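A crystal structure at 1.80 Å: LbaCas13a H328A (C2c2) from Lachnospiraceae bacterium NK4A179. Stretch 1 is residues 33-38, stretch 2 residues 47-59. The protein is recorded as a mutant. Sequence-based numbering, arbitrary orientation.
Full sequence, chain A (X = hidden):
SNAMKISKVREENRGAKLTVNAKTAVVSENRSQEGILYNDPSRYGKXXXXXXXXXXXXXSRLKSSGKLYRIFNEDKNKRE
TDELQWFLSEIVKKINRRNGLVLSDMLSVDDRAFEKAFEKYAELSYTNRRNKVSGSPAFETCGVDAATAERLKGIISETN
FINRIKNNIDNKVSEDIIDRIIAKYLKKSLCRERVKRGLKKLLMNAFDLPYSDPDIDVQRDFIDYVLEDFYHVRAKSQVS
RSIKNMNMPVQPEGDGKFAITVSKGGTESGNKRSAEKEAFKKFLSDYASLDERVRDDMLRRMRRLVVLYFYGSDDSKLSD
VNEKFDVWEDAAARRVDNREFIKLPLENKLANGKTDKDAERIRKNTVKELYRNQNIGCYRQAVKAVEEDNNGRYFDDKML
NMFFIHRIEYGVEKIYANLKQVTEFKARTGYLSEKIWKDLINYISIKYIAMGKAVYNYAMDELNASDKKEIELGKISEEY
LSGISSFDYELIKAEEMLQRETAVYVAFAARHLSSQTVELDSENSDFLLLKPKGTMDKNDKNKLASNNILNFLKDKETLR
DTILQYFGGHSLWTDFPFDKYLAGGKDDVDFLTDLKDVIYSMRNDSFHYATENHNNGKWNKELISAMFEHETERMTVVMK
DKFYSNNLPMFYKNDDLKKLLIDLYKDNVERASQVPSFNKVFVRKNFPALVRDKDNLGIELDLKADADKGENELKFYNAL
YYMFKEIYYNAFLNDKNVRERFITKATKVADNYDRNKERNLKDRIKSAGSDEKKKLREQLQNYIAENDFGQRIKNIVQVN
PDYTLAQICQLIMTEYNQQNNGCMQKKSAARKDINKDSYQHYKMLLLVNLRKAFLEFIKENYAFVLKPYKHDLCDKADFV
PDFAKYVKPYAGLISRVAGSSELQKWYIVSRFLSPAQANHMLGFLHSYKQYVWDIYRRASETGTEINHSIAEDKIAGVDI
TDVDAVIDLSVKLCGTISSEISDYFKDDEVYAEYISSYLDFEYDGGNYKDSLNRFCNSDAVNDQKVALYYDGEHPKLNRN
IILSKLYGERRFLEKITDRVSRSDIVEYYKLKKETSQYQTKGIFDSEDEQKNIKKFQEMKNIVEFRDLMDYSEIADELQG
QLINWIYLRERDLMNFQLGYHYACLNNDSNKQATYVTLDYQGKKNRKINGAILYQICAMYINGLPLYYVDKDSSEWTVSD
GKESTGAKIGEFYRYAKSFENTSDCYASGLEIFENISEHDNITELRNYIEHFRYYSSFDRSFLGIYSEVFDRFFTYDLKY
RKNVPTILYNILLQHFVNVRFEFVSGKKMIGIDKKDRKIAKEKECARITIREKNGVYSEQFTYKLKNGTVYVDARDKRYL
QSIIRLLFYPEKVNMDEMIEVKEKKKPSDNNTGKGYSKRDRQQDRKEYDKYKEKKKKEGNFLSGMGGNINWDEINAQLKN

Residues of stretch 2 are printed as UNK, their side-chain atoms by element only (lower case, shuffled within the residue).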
# COMPACT_ATOMS: atom_id res chain seq x y z
N GLN A 33 -27.00 -10.16 10.13
CA GLN A 33 -25.98 -9.14 10.28
C GLN A 33 -26.62 -7.76 10.42
O GLN A 33 -27.80 -7.55 10.13
CB GLN A 33 -25.00 -9.19 9.11
CG GLN A 33 -24.10 -10.42 9.16
CD GLN A 33 -24.69 -11.59 8.40
OE1 GLN A 33 -25.28 -11.43 7.33
NE2 GLN A 33 -24.55 -12.78 8.95
N GLU A 34 -25.81 -6.82 10.89
CA GLU A 34 -26.28 -5.46 11.03
C GLU A 34 -25.11 -4.52 10.84
O GLU A 34 -24.03 -4.74 11.41
CB GLU A 34 -26.92 -5.25 12.41
CG GLU A 34 -27.34 -3.82 12.71
CD GLU A 34 -27.93 -3.68 14.09
OE1 GLU A 34 -28.14 -4.73 14.74
OE2 GLU A 34 -28.15 -2.54 14.55
N GLY A 35 -25.31 -3.48 10.03
CA GLY A 35 -24.37 -2.37 10.03
C GLY A 35 -24.65 -1.48 11.22
O GLY A 35 -25.80 -1.07 11.44
N ILE A 36 -23.62 -1.19 12.00
CA ILE A 36 -23.76 -0.35 13.18
C ILE A 36 -22.93 0.91 13.03
O ILE A 36 -21.93 0.95 12.31
CB ILE A 36 -23.35 -1.09 14.48
CG1 ILE A 36 -21.86 -1.48 14.43
CG2 ILE A 36 -24.25 -2.25 14.71
CD1 ILE A 36 -21.23 -1.71 15.81
N LEU A 37 -23.38 1.95 13.72
CA LEU A 37 -22.60 3.15 13.96
C LEU A 37 -22.10 3.11 15.39
O LEU A 37 -22.85 2.76 16.31
CB LEU A 37 -23.42 4.42 13.76
CG LEU A 37 -23.77 4.91 12.37
CD1 LEU A 37 -24.38 6.32 12.50
CD2 LEU A 37 -22.50 4.97 11.54
N TYR A 38 -20.85 3.48 15.59
CA TYR A 38 -20.32 3.55 16.94
C TYR A 38 -19.36 4.70 17.09
O TYR A 38 -18.61 5.06 16.17
CB TYR A 38 -19.66 2.24 17.37
CG TYR A 38 -18.41 1.82 16.61
CD1 TYR A 38 -18.49 1.22 15.36
CD2 TYR A 38 -17.15 1.95 17.19
CE1 TYR A 38 -17.34 0.79 14.69
CE2 TYR A 38 -16.00 1.51 16.55
CZ TYR A 38 -16.11 0.94 15.29
OH TYR A 38 -14.97 0.51 14.64
N UNK A 47 -20.74 3.17 23.25
CA UNK A 47 -20.15 3.26 21.92
C UNK A 47 -21.16 2.97 20.82
O UNK A 47 -21.44 3.82 19.96
c UNK A 47 -18.96 2.30 21.79
o UNK A 47 -18.41 2.37 20.49
N UNK A 48 -21.70 1.76 20.82
CA UNK A 48 -22.57 1.33 19.74
C UNK A 48 -23.92 2.04 19.82
O UNK A 48 -24.54 2.06 20.88
n UNK A 48 -24.25 -4.95 18.27
c UNK A 48 -23.83 -0.71 18.91
c UNK A 48 -23.83 -2.23 18.92
c UNK A 48 -25.14 -4.05 17.90
c UNK A 48 -22.77 -0.18 19.82
n UNK A 48 -24.97 -2.76 18.19
n UNK A 48 -26.22 -4.43 17.22
N UNK A 49 -24.37 2.61 18.70
CA UNK A 49 -25.65 3.31 18.67
C UNK A 49 -26.81 2.35 18.44
O UNK A 49 -26.77 1.53 17.52
c UNK A 49 -23.40 7.35 16.74
c UNK A 49 -24.57 5.40 17.76
c UNK A 49 -25.64 4.38 17.57
c UNK A 49 -24.63 6.48 16.66
n UNK A 49 -23.33 8.08 18.04
N UNK A 50 -27.84 2.45 19.28
CA UNK A 50 -29.06 1.68 19.06
C UNK A 50 -29.81 2.28 17.88
O UNK A 50 -29.42 3.31 17.34
n UNK A 50 -30.12 3.24 22.16
o UNK A 50 -30.75 3.88 20.10
c UNK A 50 -29.92 1.64 20.33
c UNK A 50 -30.29 3.03 20.85
N UNK A 51 -30.91 1.64 17.48
CA UNK A 51 -31.58 2.03 16.23
C UNK A 51 -32.02 3.48 16.27
O UNK A 51 -31.78 4.24 15.32
c UNK A 51 -32.78 1.12 15.96
o UNK A 51 -33.09 -1.23 15.87
c UNK A 51 -32.37 -0.27 15.53
o UNK A 51 -31.32 -0.40 14.86
N UNK A 52 -32.66 3.88 17.37
CA UNK A 52 -33.15 5.25 17.48
C UNK A 52 -32.00 6.25 17.47
O UNK A 52 -32.08 7.28 16.79
c UNK A 52 -34.00 5.40 18.75
c UNK A 52 -34.80 7.81 18.87
o UNK A 52 -34.99 8.85 19.53
o UNK A 52 -35.32 7.61 17.75
c UNK A 52 -33.88 6.75 19.45
N UNK A 53 -30.91 5.95 18.20
CA UNK A 53 -29.79 6.87 18.25
C UNK A 53 -29.04 6.93 16.92
O UNK A 53 -28.55 8.00 16.54
o UNK A 53 -30.52 7.45 20.76
c UNK A 53 -28.85 6.48 19.39
o UNK A 53 -28.83 6.48 21.79
c UNK A 53 -29.43 6.83 20.75
N UNK A 54 -28.93 5.81 16.22
CA UNK A 54 -28.39 5.83 14.86
C UNK A 54 -29.23 6.74 13.97
O UNK A 54 -28.70 7.61 13.27
c UNK A 54 -28.36 4.41 14.27
n UNK A 54 -29.34 3.00 11.91
n UNK A 54 -31.46 2.20 12.17
c UNK A 54 -27.54 4.29 12.97
n UNK A 54 -29.70 1.10 13.16
c UNK A 54 -27.91 3.04 12.15
c UNK A 54 -30.17 2.10 12.42
N UNK A 55 -30.55 6.54 14.00
CA UNK A 55 -31.47 7.39 13.23
C UNK A 55 -31.28 8.85 13.58
O UNK A 55 -31.10 9.69 12.70
o UNK A 55 -34.37 5.14 13.06
o UNK A 55 -32.45 5.18 11.99
c UNK A 55 -33.27 5.67 12.80
c UNK A 55 -32.91 6.96 13.49
N UNK A 56 -31.30 9.17 14.88
CA UNK A 56 -31.20 10.56 15.32
C UNK A 56 -29.84 11.14 15.01
O UNK A 56 -29.72 12.34 14.71
n UNK A 56 -28.62 14.34 18.45
c UNK A 56 -30.23 12.02 18.58
n UNK A 56 -28.83 12.06 18.15
c UNK A 56 -31.22 12.05 17.41
c UNK A 56 -28.09 13.17 18.10
n UNK A 56 -26.83 13.11 17.69
c UNK A 56 -31.49 10.67 16.82
N UNK A 57 -28.79 10.32 15.08
CA UNK A 57 -27.46 10.79 14.75
C UNK A 57 -27.39 11.23 13.29
O UNK A 57 -26.84 12.29 12.97
c UNK A 57 -24.19 10.81 15.27
c UNK A 57 -22.94 11.14 14.78
c UNK A 57 -22.58 10.70 13.53
o UNK A 57 -21.35 11.02 13.01
c UNK A 57 -26.43 9.70 15.05
c UNK A 57 -24.67 9.63 13.26
c UNK A 57 -25.07 10.04 14.52
c UNK A 57 -23.44 9.95 12.77
N UNK A 58 -27.94 10.41 12.39
CA UNK A 58 -27.95 10.78 10.98
C UNK A 58 -28.76 12.05 10.78
O UNK A 58 -28.29 13.02 10.19
c UNK A 58 -26.11 8.77 9.73
c UNK A 58 -28.69 10.04 8.68
c UNK A 58 -27.52 8.42 10.22
c UNK A 58 -28.48 9.61 10.13
N UNK A 59 -29.99 12.07 11.32
CA UNK A 59 -30.83 13.27 11.26
C UNK A 59 -30.07 14.51 11.70
O UNK A 59 -30.06 15.54 11.01
o UNK A 59 -34.36 10.90 13.34
c UNK A 59 -34.27 11.94 12.64
o UNK A 59 -35.10 12.87 12.71
c UNK A 59 -33.09 12.07 11.67
c UNK A 59 -32.08 13.10 12.13
O HOH W 1 -27.48 -0.42 13.44
O HOH W 2 -27.14 -1.15 17.33
O HOH W 3 -25.83 1.69 14.95

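Position 47 carries one carbon and one oxygen. The oxygen lies at the edge of the Tyr38 ring, near its plane. This is Ser47; Ser47 OG is 3.4 Å from Tyr38 CB, and Ser47 O is 3.2 Å from Tyr38 CA, a CA-H...O contact.

Position 48 has three carbons, a nitrogen, then a carbon bearing two more nitrogens. One terminal nitrogen reaches Glu34, and the chain passes Ile36. This is Arg48. Its chi angles are all near 180°, so the chain reaches back along the strand. Arg48 NH1 forms a salt bridge with Glu34 OE1 at 3.2 Å. Ile36 CG2 packs over one guanidinium face, 3.6 Å from Arg48 NE.

Position 49 has four carbons in a row ending in nitrogen. A chain carbon lies by Leu37. This is Lys49. Lys49 CD is 3.8 Å from Leu37 CB, and Lys49 N donates to Leu37 O at 2.8 Å, nearly straight at 170°.

Position 50 has two carbons, the second carrying one oxygen and one nitrogen. It does not touch stretch 1. This is Asn50, the N-cap of the helix that follows.

Position 51 has two carbons, the second with two oxygens. One oxygen nears Glu34. This is Asp51. Asp51 OD1 is 3.8 Å from Glu34 OE2, a proximity of like charges.

Position 52 has three carbons, the third with two oxygens, out of reach: Glu52.

Position 53 has two carbons, the second with two oxygens, also out of reach. This is Asp53; Asp53 N donates to Asn50 OD1 at 2.8 Å, capping the helix.

Position 54 has three carbons, a nitrogen, then a carbon carrying two more nitrogens. A carbon lies against Leu37. This is Arg54. Arg54 CG is 3.8 Å from Leu37 CD1. Arg54 NH1 binds Asp51 OD1 at 2.8 Å in a salt bridge, but is 4.2 Å from Glu34 OE2, too far for one.

Position 55 has two carbons, the second with two oxygens, and no contact with stretch 1. This is Asp55; Asp55 OD1 forms a salt bridge with Arg54 NH2 at 3.1 Å.

Position 56 repeats the atoms of 54, three carbons, a nitrogen, then a carbon with two nitrogens, without contact: Arg56.

Position 57 has one carbon, then a six-carbon ring bearing one oxygen. A ring carbon meets Leu37. This is Tyr57; Tyr57 CD2 is 3.4 Å from Leu37 CD1.

Position 58 has four carbons, forked at the first. The longer arm's end meets Leu37. This is Ile58; Ile58 CD1 is 4.1 Å from Leu37 CD1.

Position 59 has three carbons, the third with two oxygens, out of reach: Glu59.

The contact centres on Leu37, whose O holds Lys49 and whose side chain packs against the helix. A single bridge pairs Tyr38 with Arg48. Water 1 links Glu34 OE2 (2.5 Å) to Arg54 NH1 (2.7 Å), spanning charges that do not meet directly.

Stretch 2 47-59: SRKNDEDRDRYIE
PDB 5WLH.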